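Local coordinates for protein FkbI (PDB 1R2J) that probably works as a flavin (FAD)-dependent acyl-ACP dehydrogenase in making the methoxymalonyl extender unit of the polyketide immunosuppressant FK520, at residues 18-23 against 333-338; 3-8 against 61-66. One frame throughout, in Å; residues are numbered along the deposited sequence.

Interaction 1 of 2, residues 18-23 against 333-338; sequences EWDTSG and VERAYR
Asp20, near the end of helix 16-22, packs on Arg335 of helix 332-345 and forms a salt-bridge network with Arg338 and Glu334, joining the N-terminal and C-terminal helical domains of the acyl-CoA dehydrogenase fold. The close part is small and buried. With its carboxylate swung opposite the backbone N (chi1 -166°), Asp20 lies along the aliphatic stem of Arg335, its CG 3.4 Å from CD of that arginine. The guanidinium of Arg335 has run on past the aspartate; its NE bonds to the carbonyl of Gly330. Within the two helices the salt bridge comes from Arg338. Its NH2 gives a somewhat bent hydrogen bond (147°) of 2.7 Å to the syn lone pair of Asp20 OD2, which sits a little out of the guanidinium plane. Arg187 also pairs with OD2, so two arginines share one oxygen. Side chains alone bridge the helices, whose closest backbone approach is 8.1 Å, Asp20 CA to Arg335 CA. On the looser side a water bridges the other carboxylate oxygen to the same guanidinium, donating to Asp20 OD1 and accepting from Arg338 NH1, which also bonds to the carbonyl of Ser184. On the more exposed flank, Glu334 helps to fix the rotation of the Arg338 head, its OE1 taking an almost straight 2.8 Å bond from Arg338 NE.

Interaction 2 of 2, residues 3-8 against 61-66; sequences ERDALL and TAHVGS
Asp5, in the first turn of helix 5-12, sets its CB over one face of the His63 imidazole, 3.5 Å from the ring centroid and 18° off the normal, a CH-pi contact displaced toward ND1. The carboxylate of Asp5 continues over the same residue, its plane 13° from that of the ring, in an offset stack that places it over the CB-CG end of His63, with CG of Asp5 3.8 Å from CG of His63. With CG turned opposite the backbone N (chi1 -176°), His63 sends its ring out from helix 54-67 beneath the aspartate. The carboxylate does not bond to the imidazole, but with Asp5 OD1 4.2 Å from His63 ND1 its negative charge could favour protonation; the charge of the ring is not known. The backbone of Asp5 takes part as well: its O is 3.0 Å from His63 CE1. This pairing packs the first helix of the chain against helix 54-67 within the N-terminal helical domain of the acyl-CoA dehydrogenase fold. One turn further on, Leu8 points toward helix 54-67, and its CG meets Val64 CG2 at 3.9 Å. CB of Leu8 also lies beside the edge of the His63 ring, near its plane. Phe60, Leu67 and Leu71 extend the apolar surroundings of Leu8, while Met75 of helix 69-88 packs on Val64.

Overall arrangement
Both contacts start from the beginning of the chain, on the successive helices 5-12 and 16-22, but lead to different places. Interaction 2 spans 53 residues and stays inside the N-terminal helical domain; interaction 1 spans 310 residues and reaches helix 332-345 of the C-terminal domain. Along the sequence their segments alternate, in the order 3-8, 18-23, 61-66, 333-338. The centres lie 18 Å apart, and the nearest atoms are about 6 Å apart without touching. Helix 219-248 packs on the second segment of each, 61-66 and 333-338. Through the two contacts, helix 5-12 is held to its own domain and helix 16-22 to the C-terminal helices, whose Ile345 and Glu351 bind FAD.

Interaction 1 of 2, residues 18-23 against 333-338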
loop_
_atom_site.group_PDB
_atom_site.type_symbol
_atom_site.label_atom_id
_atom_site.label_comp_id
_atom_site.label_asym_id
_atom_site.label_seq_id
_atom_site.Cartn_x
_atom_site.Cartn_y
_atom_site.Cartn_z
ATOM N N GLU A 18 -12.137 7.377 14.572
ATOM C CA GLU A 18 -11.851 6.624 15.795
ATOM C C GLU A 18 -10.781 5.555 15.584
ATOM O O GLU A 18 -9.938 5.330 16.460
ATOM C CB GLU A 18 -13.127 5.971 16.320
ATOM C CG GLU A 18 -13.041 5.489 17.760
ATOM C CD GLU A 18 -12.273 4.188 17.912
ATOM O OE1 GLU A 18 -12.598 3.214 17.199
ATOM O OE2 GLU A 18 -11.348 4.138 18.753
ATOM N N TRP A 19 -10.819 4.880 14.437
ATOM C CA TRP A 19 -9.815 3.860 14.160
ATOM C C TRP A 19 -8.448 4.521 14.105
ATOM O O TRP A 19 -7.463 3.978 14.602
ATOM C CB TRP A 19 -10.090 3.159 12.828
ATOM C CG TRP A 19 -11.317 2.292 12.840
ATOM C CD1 TRP A 19 -11.983 1.825 13.940
ATOM C CD2 TRP A 19 -11.992 1.748 11.699
ATOM N NE1 TRP A 19 -13.029 1.020 13.552
ATOM C CE2 TRP A 19 -13.058 0.955 12.184
ATOM C CE3 TRP A 19 -11.799 1.850 10.315
ATOM C CZ2 TRP A 19 -13.930 0.268 11.330
ATOM C CZ3 TRP A 19 -12.665 1.165 9.466
ATOM C CH2 TRP A 19 -13.718 0.383 9.980
ATOM N N ASP A 20 -8.407 5.709 13.510
ATOM C CA ASP A 20 -7.170 6.467 13.364
ATOM C C ASP A 20 -6.612 6.977 14.693
ATOM O O ASP A 20 -5.402 6.916 14.928
ATOM C CB ASP A 20 -7.394 7.645 12.415
ATOM C CG ASP A 20 -6.097 8.279 11.953
ATOM O OD1 ASP A 20 -5.321 7.597 11.255
ATOM O OD2 ASP A 20 -5.847 9.453 12.288
ATOM N N THR A 21 -7.486 7.481 15.560
ATOM C CA THR A 21 -7.044 7.996 16.850
ATOM C C THR A 21 -6.695 6.886 17.837
ATOM O O THR A 21 -5.859 7.075 18.723
ATOM C CB THR A 21 -8.103 8.923 17.483
ATOM O OG1 THR A 21 -9.388 8.289 17.443
ATOM C CG2 THR A 21 -8.165 10.254 16.731
ATOM N N SER A 22 -7.329 5.729 17.682
ATOM C CA SER A 22 -7.055 4.599 18.560
ATOM C C SER A 22 -5.856 3.827 18.019
ATOM O O SER A 22 -5.221 3.058 18.740
ATOM C CB SER A 22 -8.270 3.671 18.638
ATOM O OG SER A 22 -8.401 2.916 17.449
ATOM N N GLY A 23 -5.562 4.032 16.738
ATOM C CA GLY A 23 -4.430 3.368 16.119
ATOM C C GLY A 23 -4.626 1.911 15.752
ATOM O O GLY A 23 -3.652 1.160 15.679
ATOM N N VAL A 333 -9.704 15.333 6.031
ATOM C CA VAL A 333 -8.663 16.229 5.546
ATOM C C VAL A 333 -7.458 16.187 6.480
ATOM O O VAL A 333 -6.315 16.235 6.028
ATOM C CB VAL A 333 -9.197 17.668 5.386
ATOM C CG1 VAL A 333 -8.064 18.613 5.041
ATOM C CG2 VAL A 333 -10.228 17.699 4.256
ATOM N N GLU A 334 -7.726 16.064 7.775
ATOM C CA GLU A 334 -6.676 15.973 8.788
ATOM C C GLU A 334 -5.786 14.763 8.503
ATOM O O GLU A 334 -4.559 14.862 8.490
ATOM C CB GLU A 334 -7.309 15.807 10.173
ATOM C CG GLU A 334 -6.457 14.978 11.145
ATOM C CD GLU A 334 -5.226 15.728 11.549
ATOM O OE1 GLU A 334 -4.229 15.103 11.963
ATOM O OE2 GLU A 334 -5.276 16.969 11.452
ATOM N N ARG A 335 -6.427 13.618 8.303
ATOM C CA ARG A 335 -5.740 12.365 8.019
ATOM C C ARG A 335 -5.080 12.354 6.637
ATOM O O ARG A 335 -3.989 11.805 6.470
ATOM C CB ARG A 335 -6.726 11.196 8.127
ATOM C CG ARG A 335 -7.247 10.963 9.536
ATOM C CD ARG A 335 -8.140 9.735 9.618
ATOM N NE ARG A 335 -9.491 9.962 9.104
ATOM C CZ ARG A 335 -9.918 9.612 7.896
ATOM N NH1 ARG A 335 -9.103 9.013 7.042
ATOM N NH2 ARG A 335 -11.180 9.841 7.550
ATOM N N ALA A 336 -5.745 12.949 5.650
ATOM C CA ALA A 336 -5.194 13.004 4.296
ATOM C C ALA A 336 -3.848 13.724 4.322
ATOM O O ALA A 336 -2.892 13.309 3.672
ATOM C CB ALA A 336 -6.156 13.745 3.362
ATOM N N TYR A 337 -3.787 14.813 5.083
ATOM C CA TYR A 337 -2.577 15.613 5.188
ATOM C C TYR A 337 -1.395 14.759 5.679
ATOM O O TYR A 337 -0.321 14.749 5.059
ATOM C CB TYR A 337 -2.838 16.798 6.127
ATOM C CG TYR A 337 -1.707 17.795 6.213
ATOM C CD1 TYR A 337 -1.248 18.467 5.075
ATOM C CD2 TYR A 337 -1.103 18.081 7.435
ATOM C CE1 TYR A 337 -0.213 19.409 5.156
ATOM C CE2 TYR A 337 -0.068 19.015 7.525
ATOM C CZ TYR A 337 0.370 19.673 6.385
ATOM O OH TYR A 337 1.398 20.581 6.477
ATOM N N ARG A 338 -1.601 14.031 6.779
ATOM C CA ARG A 338 -0.554 13.169 7.335
ATOM C C ARG A 338 -0.302 11.923 6.492
ATOM O O ARG A 338 0.846 11.501 6.328
ATOM C CB ARG A 338 -0.909 12.721 8.764
ATOM C CG ARG A 338 -0.716 13.793 9.841
ATOM C CD ARG A 338 -1.041 13.262 11.249
ATOM N NE ARG A 338 -2.464 12.963 11.422
ATOM C CZ ARG A 338 -2.996 11.741 11.392
ATOM N NH1 ARG A 338 -2.226 10.669 11.206
ATOM N NH2 ARG A 338 -4.313 11.587 11.518
HETATM O O HOH W 1 -3.218 8.284 9.892
#

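Interaction 2 of 2, residues 3-8 against 61-66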
loop_
_atom_site.group_PDB
_atom_site.type_symbol
_atom_site.label_atom_id
_atom_site.label_comp_id
_atom_site.label_asym_id
_atom_site.label_seq_id
_atom_site.Cartn_x
_atom_site.Cartn_y
_atom_site.Cartn_z
ATOM N N GLU A 3 -22.023 -4.662 -6.575
ATOM C CA GLU A 3 -21.706 -3.960 -5.298
ATOM C C GLU A 3 -20.254 -4.163 -4.886
ATOM O O GLU A 3 -19.667 -5.218 -5.153
ATOM C CB GLU A 3 -22.625 -4.459 -4.187
ATOM C CG GLU A 3 -24.009 -3.830 -4.252
ATOM C CD GLU A 3 -24.768 -4.225 -5.499
ATOM O OE1 GLU A 3 -25.060 -5.437 -5.661
ATOM O OE2 GLU A 3 -25.065 -3.320 -6.314
ATOM N N ARG A 4 -19.671 -3.156 -4.242
ATOM C CA ARG A 4 -18.284 -3.259 -3.802
ATOM C C ARG A 4 -17.864 -1.998 -3.050
ATOM O O ARG A 4 -17.420 -2.062 -1.903
ATOM C CB ARG A 4 -17.367 -3.474 -5.008
ATOM C CG ARG A 4 -15.928 -3.793 -4.648
ATOM C CD ARG A 4 -15.087 -4.081 -5.896
ATOM N NE ARG A 4 -15.486 -5.317 -6.568
ATOM C CZ ARG A 4 -15.753 -5.404 -7.868
ATOM N NH1 ARG A 4 -15.666 -4.326 -8.637
ATOM N NH2 ARG A 4 -16.112 -6.566 -8.401
ATOM N N ASP A 5 -18.009 -0.849 -3.702
ATOM C CA ASP A 5 -17.644 0.410 -3.071
ATOM C C ASP A 5 -18.700 0.803 -2.047
ATOM O O ASP A 5 -18.368 1.288 -0.969
ATOM C CB ASP A 5 -17.498 1.513 -4.118
ATOM C CG ASP A 5 -16.417 1.208 -5.147
ATOM O OD1 ASP A 5 -15.651 0.237 -4.975
ATOM O OD2 ASP A 5 -16.344 1.952 -6.137
ATOM N N ALA A 6 -19.969 0.583 -2.383
ATOM C CA ALA A 6 -21.060 0.916 -1.472
ATOM C C ALA A 6 -20.883 0.130 -0.182
ATOM O O ALA A 6 -21.071 0.657 0.920
ATOM C CB ALA A 6 -22.404 0.584 -2.111
ATOM N N LEU A 7 -20.507 -1.137 -0.329
ATOM C CA LEU A 7 -20.288 -2.018 0.806
ATOM C C LEU A 7 -19.218 -1.465 1.750
ATOM O O LEU A 7 -19.399 -1.496 2.969
ATOM C CB LEU A 7 -19.860 -3.411 0.320
ATOM C CG LEU A 7 -19.395 -4.396 1.398
ATOM C CD1 LEU A 7 -20.582 -4.827 2.231
ATOM C CD2 LEU A 7 -18.740 -5.613 0.749
ATOM N N LEU A 8 -18.117 -0.968 1.178
ATOM C CA LEU A 8 -16.990 -0.422 1.936
ATOM C C LEU A 8 -17.349 0.915 2.542
ATOM O O LEU A 8 -16.827 1.305 3.596
ATOM C CB LEU A 8 -15.775 -0.212 1.031
ATOM C CG LEU A 8 -14.774 -1.355 1.135
ATOM C CD1 LEU A 8 -14.197 -1.416 2.557
ATOM C CD2 LEU A 8 -15.471 -2.640 0.773
ATOM N N THR A 61 -9.687 0.446 -5.056
ATOM C CA THR A 61 -8.637 0.800 -4.109
ATOM C C THR A 61 -8.693 2.305 -3.840
ATOM O O THR A 61 -8.511 2.752 -2.710
ATOM C CB THR A 61 -7.242 0.413 -4.669
ATOM O OG1 THR A 61 -7.178 -1.009 -4.830
ATOM C CG2 THR A 61 -6.123 0.859 -3.723
ATOM N N ALA A 62 -8.962 3.072 -4.892
ATOM C CA ALA A 62 -9.071 4.521 -4.779
ATOM C C ALA A 62 -10.229 4.858 -3.847
ATOM O O ALA A 62 -10.103 5.705 -2.968
ATOM C CB ALA A 62 -9.310 5.147 -6.165
ATOM N N HIS A 63 -11.360 4.183 -4.034
ATOM C CA HIS A 63 -12.528 4.444 -3.198
ATOM C C HIS A 63 -12.256 4.121 -1.727
ATOM O O HIS A 63 -12.653 4.874 -0.835
ATOM C CB HIS A 63 -13.737 3.648 -3.695
ATOM C CG HIS A 63 -14.991 3.934 -2.934
ATOM N ND1 HIS A 63 -15.470 3.102 -1.943
ATOM C CD2 HIS A 63 -15.845 4.983 -2.990
ATOM C CE1 HIS A 63 -16.564 3.627 -1.422
ATOM N NE2 HIS A 63 -16.813 4.768 -2.039
ATOM N N VAL A 64 -11.589 3.002 -1.466
ATOM C CA VAL A 64 -11.270 2.649 -0.088
ATOM C C VAL A 64 -10.306 3.705 0.463
ATOM O O VAL A 64 -10.415 4.120 1.615
ATOM C CB VAL A 64 -10.615 1.252 0.003
ATOM C CG1 VAL A 64 -10.237 0.946 1.456
ATOM C CG2 VAL A 64 -11.572 0.203 -0.529
ATOM N N GLY A 65 -9.367 4.142 -0.373
ATOM C CA GLY A 65 -8.429 5.161 0.062
ATOM C C GLY A 65 -9.140 6.438 0.492
ATOM O O GLY A 65 -8.730 7.098 1.449
ATOM N N SER A 66 -10.217 6.781 -0.211
ATOM C CA SER A 66 -10.983 7.983 0.092
ATOM C C SER A 66 -11.699 7.884 1.436
ATOM O O SER A 66 -12.115 8.897 1.997
ATOM C CB SER A 66 -12.014 8.247 -1.011
ATOM O OG SER A 66 -13.126 7.364 -0.903
#